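Local coordinates for mRNA export factor (Human herpesvirus 1, PDB 4YXP), which regulates viral gene expression, inhibiting host splicing and mediating nuclear export of viral intronless mRNAs, and forms an intertwined homodimer through its folded C-terminal part, at the interface of chains A and B. Residues are numbered along the deposited sequence; one frame, centred on the assembly and turned at random. Chains: chain A/B, mRNA export factor.

Contact 1: the interface of chains A and B. Residues chain A 257, 263-265; chain B 43, 99, 102-103, 105-106.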
loop_
_atom_site.group_PDB
_atom_site.type_symbol
_atom_site.label_atom_id
_atom_site.label_comp_id
_atom_site.label_asym_id
_atom_site.label_seq_id
_atom_site.Cartn_x
_atom_site.Cartn_y
_atom_site.Cartn_z
ATOM N N HIS A 257 -12.172 4.692 -9.681
ATOM C CA HIS A 257 -11.664 3.326 -9.608
ATOM C C HIS A 257 -11.274 2.954 -8.174
ATOM O O HIS A 257 -11.302 1.782 -7.802
ATOM C CB HIS A 257 -10.468 3.144 -10.550
ATOM C CG HIS A 257 -10.229 1.722 -10.960
ATOM N ND1 HIS A 257 -11.087 0.695 -10.631
ATOM C CD2 HIS A 257 -9.227 1.159 -11.681
ATOM C CE1 HIS A 257 -10.622 -0.441 -11.127
ATOM N NE2 HIS A 257 -9.497 -0.186 -11.767
ATOM N N TYR A 263 -11.598 -5.146 -11.207
ATOM C CA TYR A 263 -10.658 -5.027 -12.325
ATOM C C TYR A 263 -11.363 -4.839 -13.661
ATOM O O TYR A 263 -12.307 -5.563 -13.980
ATOM C CB TYR A 263 -9.758 -6.265 -12.400
ATOM C CG TYR A 263 -8.802 -6.258 -13.579
ATOM C CD1 TYR A 263 -7.594 -5.581 -13.511
ATOM C CD2 TYR A 263 -9.108 -6.935 -14.755
ATOM C CE1 TYR A 263 -6.717 -5.570 -14.583
ATOM C CE2 TYR A 263 -8.235 -6.931 -15.833
ATOM C CZ TYR A 263 -7.041 -6.247 -15.739
ATOM O OH TYR A 263 -6.165 -6.236 -16.797
ATOM N N VAL A 264 -10.891 -3.870 -14.441
ATOM C CA VAL A 264 -11.427 -3.624 -15.777
ATOM C C VAL A 264 -10.316 -3.669 -16.824
ATOM O O VAL A 264 -10.526 -4.176 -17.918
ATOM C CB VAL A 264 -12.174 -2.273 -15.849
ATOM C CG1 VAL A 264 -12.625 -1.980 -17.277
ATOM C CG2 VAL A 264 -13.375 -2.281 -14.921
ATOM N N HIS A 265 -9.144 -3.131 -16.495
ATOM C CA HIS A 265 -8.050 -3.028 -17.462
ATOM C C HIS A 265 -6.762 -2.574 -16.775
ATOM O O HIS A 265 -6.811 -1.899 -15.746
ATOM C CB HIS A 265 -8.434 -2.047 -18.579
ATOM C CG HIS A 265 -7.356 -1.825 -19.599
ATOM N ND1 HIS A 265 -7.362 -2.438 -20.833
ATOM C CD2 HIS A 265 -6.251 -1.045 -19.572
ATOM C CE1 HIS A 265 -6.301 -2.052 -21.518
ATOM N NE2 HIS A 265 -5.608 -1.208 -20.775
ATOM N N PHE B 43 -12.877 3.828 -21.217
ATOM C CA PHE B 43 -12.230 4.332 -22.424
ATOM C C PHE B 43 -13.170 5.262 -23.180
ATOM O O PHE B 43 -12.754 5.956 -24.105
ATOM C CB PHE B 43 -11.772 3.176 -23.315
ATOM C CG PHE B 43 -10.551 2.473 -22.798
ATOM C CD1 PHE B 43 -9.286 2.975 -23.060
ATOM C CD2 PHE B 43 -10.664 1.320 -22.045
ATOM C CE1 PHE B 43 -8.158 2.339 -22.585
ATOM C CE2 PHE B 43 -9.534 0.674 -21.565
ATOM C CZ PHE B 43 -8.282 1.187 -21.834
ATOM N N ALA B 99 -5.507 4.025 -19.947
ATOM C CA ALA B 99 -4.966 2.748 -19.480
ATOM C C ALA B 99 -4.021 2.938 -18.296
ATOM O O ALA B 99 -4.055 2.177 -17.324
ATOM C CB ALA B 99 -4.248 2.036 -20.612
ATOM N N MET B 102 -5.850 3.647 -14.997
ATOM C CA MET B 102 -6.481 2.454 -14.440
ATOM C C MET B 102 -5.444 1.485 -13.874
ATOM O O MET B 102 -5.630 0.929 -12.791
ATOM C CB MET B 102 -7.334 1.754 -15.500
ATOM C CG MET B 102 -8.776 2.267 -15.577
ATOM S SD MET B 102 -9.735 1.438 -16.864
ATOM C CE MET B 102 -8.737 1.789 -18.292
ATOM N N ARG B 103 -4.348 1.293 -14.596
ATOM C CA ARG B 103 -3.288 0.403 -14.130
ATOM C C ARG B 103 -2.702 0.904 -12.813
ATOM O O ARG B 103 -2.309 0.113 -11.956
ATOM C CB ARG B 103 -2.182 0.277 -15.177
ATOM C CG ARG B 103 -0.989 -0.575 -14.721
ATOM C CD ARG B 103 0.063 -0.699 -15.816
ATOM N NE ARG B 103 1.284 -1.348 -15.342
ATOM C CZ ARG B 103 1.526 -2.653 -15.402
ATOM N NH1 ARG B 103 0.633 -3.489 -15.924
ATOM N NH2 ARG B 103 2.673 -3.129 -14.933
ATOM N N CYS B 105 -4.221 2.451 -10.409
ATOM C CA CYS B 105 -5.126 2.056 -9.334
ATOM C C CYS B 105 -5.022 0.564 -9.035
ATOM O O CYS B 105 -5.027 0.157 -7.874
ATOM C CB CYS B 105 -6.570 2.411 -9.688
ATOM S SG CYS B 105 -6.903 4.181 -9.740
ATOM N N VAL B 106 -4.936 -0.250 -10.081
ATOM C CA VAL B 106 -4.823 -1.693 -9.912
ATOM C C VAL B 106 -3.584 -2.031 -9.090
ATOM O O VAL B 106 -3.654 -2.792 -8.129
ATOM C CB VAL B 106 -4.782 -2.415 -11.272
ATOM C CG1 VAL B 106 -4.495 -3.908 -11.093
ATOM C CG2 VAL B 106 -6.094 -2.222 -12.014
#

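Contact 2: the interface of chains A and B. Residues chain A 73-75, 78, 228; chain B 271-273.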
loop_
_atom_site.group_PDB
_atom_site.type_symbol
_atom_site.label_atom_id
_atom_site.label_comp_id
_atom_site.label_asym_id
_atom_site.label_seq_id
_atom_site.Cartn_x
_atom_site.Cartn_y
_atom_site.Cartn_z
ATOM N N VAL A 73 -19.512 -2.080 17.077
ATOM C CA VAL A 73 -19.941 -1.551 18.369
ATOM C C VAL A 73 -20.414 -0.117 18.179
ATOM O O VAL A 73 -19.918 0.594 17.301
ATOM C CB VAL A 73 -18.811 -1.612 19.421
ATOM C CG1 VAL A 73 -18.341 -3.044 19.629
ATOM C CG2 VAL A 73 -17.642 -0.718 19.012
ATOM N N SER A 74 -21.375 0.308 18.991
ATOM C CA SER A 74 -21.749 1.716 19.047
ATOM C C SER A 74 -20.697 2.468 19.851
ATOM O O SER A 74 -19.908 1.856 20.569
ATOM C CB SER A 74 -23.128 1.896 19.681
ATOM O OG SER A 74 -23.096 1.579 21.062
ATOM N N TRP A 75 -20.685 3.791 19.733
ATOM C CA TRP A 75 -19.786 4.615 20.535
ATOM C C TRP A 75 -20.040 4.380 22.020
ATOM O O TRP A 75 -19.102 4.300 22.818
ATOM C CB TRP A 75 -19.964 6.098 20.193
ATOM C CG TRP A 75 -19.295 7.036 21.157
ATOM C CD1 TRP A 75 -19.905 7.948 21.969
ATOM C CD2 TRP A 75 -17.889 7.152 21.409
ATOM N NE1 TRP A 75 -18.965 8.628 22.705
ATOM C CE2 TRP A 75 -17.721 8.158 22.379
ATOM C CE3 TRP A 75 -16.756 6.506 20.903
ATOM C CZ2 TRP A 75 -16.466 8.532 22.858
ATOM C CZ3 TRP A 75 -15.510 6.879 21.381
ATOM C CH2 TRP A 75 -15.376 7.881 22.348
ATOM N N LEU A 78 -18.386 1.306 23.127
ATOM C CA LEU A 78 -16.938 1.459 23.167
ATOM C C LEU A 78 -16.515 2.182 24.447
ATOM O O LEU A 78 -15.498 1.846 25.055
ATOM C CB LEU A 78 -16.446 2.213 21.926
ATOM C CG LEU A 78 -14.944 2.482 21.837
ATOM C CD1 LEU A 78 -14.139 1.194 21.968
ATOM C CD2 LEU A 78 -14.617 3.187 20.528
ATOM N N PRO A 228 -16.641 9.160 15.524
ATOM C CA PRO A 228 -16.314 7.857 14.929
ATOM C C PRO A 228 -16.981 7.647 13.567
ATOM O O PRO A 228 -18.196 7.803 13.443
ATOM C CB PRO A 228 -16.845 6.859 15.959
ATOM C CG PRO A 228 -16.825 7.604 17.249
ATOM C CD PRO A 228 -17.163 9.021 16.896
ATOM N N CYS B 271 -16.432 0.905 14.566
ATOM C CA CYS B 271 -17.277 1.935 15.160
ATOM C C CYS B 271 -17.514 3.080 14.185
ATOM O O CYS B 271 -16.604 3.843 13.867
ATOM C CB CYS B 271 -16.657 2.468 16.452
ATOM S SG CYS B 271 -17.774 3.528 17.401
ATOM N N ASN B 272 -18.753 3.181 13.716
ATOM C CA ASN B 272 -19.158 4.222 12.783
ATOM C C ASN B 272 -20.484 4.816 13.245
ATOM O O ASN B 272 -21.529 4.173 13.150
ATOM C CB ASN B 272 -19.276 3.652 11.365
ATOM C CG ASN B 272 -19.624 4.707 10.333
ATOM O OD1 ASN B 272 -20.062 5.807 10.669
ATOM N ND2 ASN B 272 -19.440 4.367 9.062
ATOM N N SER B 273 -20.439 6.045 13.749
ATOM C CA SER B 273 -21.628 6.699 14.283
ATOM C C SER B 273 -22.385 7.515 13.239
ATOM O O SER B 273 -23.426 8.091 13.545
ATOM C CB SER B 273 -21.245 7.618 15.447
ATOM O OG SER B 273 -20.522 6.916 16.439
HETATM O O HOH W 1 -20.926 1.784 14.775
HETATM O O HOH W 2 -22.235 4.877 17.647
#

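Contact 3: the interface of chains A and B. Residues chain A 32, 35-36; chain B 259-260.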
loop_
_atom_site.group_PDB
_atom_site.type_symbol
_atom_site.label_atom_id
_atom_site.label_comp_id
_atom_site.label_asym_id
_atom_site.label_seq_id
_atom_site.Cartn_x
_atom_site.Cartn_y
_atom_site.Cartn_z
ATOM N N PHE A 32 6.746 -21.823 1.495
ATOM C CA PHE A 32 5.416 -21.412 1.920
ATOM C C PHE A 32 4.959 -22.251 3.104
ATOM O O PHE A 32 4.283 -21.755 4.003
ATOM C CB PHE A 32 4.391 -21.537 0.795
ATOM C CG PHE A 32 2.975 -21.360 1.266
ATOM C CD1 PHE A 32 2.410 -20.096 1.340
ATOM C CD2 PHE A 32 2.219 -22.452 1.666
ATOM C CE1 PHE A 32 1.111 -19.926 1.790
ATOM C CE2 PHE A 32 0.922 -22.289 2.117
ATOM C CZ PHE A 32 0.368 -21.024 2.179
ATOM N N SER A 35 6.205 -20.893 6.459
ATOM C CA SER A 35 5.478 -19.696 6.885
ATOM C C SER A 35 4.054 -20.038 7.319
ATOM O O SER A 35 3.535 -19.465 8.277
ATOM C CB SER A 35 5.451 -18.655 5.767
ATOM O OG SER A 35 6.704 -18.001 5.664
ATOM N N ALA A 36 3.425 -20.971 6.609
ATOM C CA ALA A 36 2.095 -21.445 6.976
ATOM C C ALA A 36 2.110 -22.080 8.367
ATOM O O ALA A 36 1.171 -21.917 9.145
ATOM C CB ALA A 36 1.583 -22.442 5.948
ATOM N N VAL B 259 3.925 -13.878 3.663
ATOM C CA VAL B 259 3.876 -15.041 2.784
ATOM C C VAL B 259 2.519 -15.744 2.878
ATOM O O VAL B 259 2.007 -16.243 1.877
ATOM C CB VAL B 259 5.031 -16.021 3.113
ATOM C CG1 VAL B 259 4.932 -17.298 2.271
ATOM C CG2 VAL B 259 6.378 -15.348 2.887
ATOM N N ALA B 260 1.943 -15.788 4.079
ATOM C CA ALA B 260 0.654 -16.449 4.301
ATOM C C ALA B 260 -0.362 -15.471 4.894
ATOM O O ALA B 260 -0.511 -15.398 6.115
ATOM C CB ALA B 260 0.828 -17.648 5.217
#

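Contact 1: the interface of chains A and B
A:His265 meets B:Phe43 edge to face, a ring pair joined by apolar contacts of two more rings of chain A. The phenyl rim points at the imidazole, with CZ of B:Phe43 over the centre of one face and the two planes at 83°. The centroids lie 4.9 Å apart. CG of A:His265 stands anti to its backbone N (chi1 178°), which carries the ring away from its own backbone toward the phenyl.

Among the van der Waals contacts, the methyl of B:Ala99 touches the NE2 tip of the same imidazole, CB to NE2 3.5 Å. B:Met102 bends at its third torsion (-57°) and brings its terminal CE methyl to 3.9 Å from CB of A:His265. One turn further along, CB of B:Cys105 lies 3.5 Å from CD2 of A:His257, while CG2 of B:Val106 reaches CD1 of A:Tyr263 at 4.0 Å. No polar pair bonds across this patch, so shape and apolar cover hold it.

Chain B supplies one side of helix 93-109 plus the loop bearing B:Phe43; chain A supplies the end region of helix 249-259 and residues 263-265, which begin the segment important for homodimerization.

Contact 2: the interface of chains A and B
B:Cys271 points its thiol against the extended segment that leads chain A into helix 75-91, and B:Ser273, two residues on, lies against A:Pro228. Together they show how a chain terminus can be held by a partner through both side chains and backbone. SG of B:Cys271 is anti to its backbone N (chi1 -170°), a rotation that sends the sulphur toward A:Val73 and A:Trp75. There SG of B:Cys271 makes a weak hydrogen bond to the carbonyl O of A:Val73 at 3.6 Å. It also packs on CA of A:Trp75, and SG of B:Cys271 lies 3.7 Å from CB of A:Pro228. The proline thus touches both ends of the short segment: its CB meets the sulphur, and the same CB lies 3.7 Å from the hydroxyl OG of B:Ser273.

Two waters extend the contact between the polar groups. One joins the carbonyl O of A:Val73 to both the backbone N and O of B:Asn272. The other takes up the first amide of helix 75-91, N of A:Trp75, at 2.8 Å and passes on to OG of B:Ser273, so this hydroxyl is linked indirectly to the helix start.

The direct backbone bond runs from N of B:Ser273 to the carbonyl O of A:Pro228 at 2.9 Å; it is fairly straight at the hydrogen (163°), but the donor stands above the carbonyl plane, 47° out of it.

Contact 3: the interface of chains A and B
B:Val259 keeps a helical backbone as the last residue of helix 249-259 and lies against A:Phe32 and A:Ser35 on helix 25-38, whereas B:Ala260 has left the helix for an extended conformation (phi -123°, psi 87°) and lies against A:Phe32 and the edge of A:Ala36.

The valine offers its branched end to two neighbours at once. Its CB faces the serine, 3.6 Å from the hydroxyl OG and 3.8 Å from CB of A:Ser35. Its CG1 methyl, anti to the backbone N (chi1 176°), reaches between the two chain A residues, touching CB of A:Ser35 and lying 3.9 Å from CD1 of A:Phe32. The other methyl, CG2, stays beside OG of A:Ser35.

The side chains of A:Phe32 and B:Val259 lie side by side, pointing opposite ways, and the phenyl brings CD1 and CE1 to the partner. CE1 of A:Phe32 lies 3.8 Å from the carbonyl O of B:Val259, a van der Waals approach. The same CE1 of A:Phe32 is 4.1 Å from the methyl CB of B:Ala260. A:Ala36 adds little beyond its main chain, with CA 4.4 Å from CB of B:Ala260. No hydrogen bond or salt bridge crosses here, and the serine hydroxyl serves the contact through its bulk.

This small apolar patch therefore joins the side of an N-terminal helix of chain A to the point where chain B ends helix 249-259 and its C-terminal tail begins.

As a worked example of intertwining, the three contacts each set the C-terminal stretch of one chain on its partner. Contacts 1 and 3 use the same helix, 249-259, in opposite chains; residues 263-265 of contact 1 and 271-273 of contact 2 fall in the segment important for homodimerization. C-alpha centres of contacts 2 and 3, both made by the tail region of chain B, lie about 34 Å apart. Contact 1, made by chain A, lies about 34 Å from contact 2 and 29 Å from contact 3. Two-fold symmetry supplies the remaining points on each tail, so both are held reciprocally.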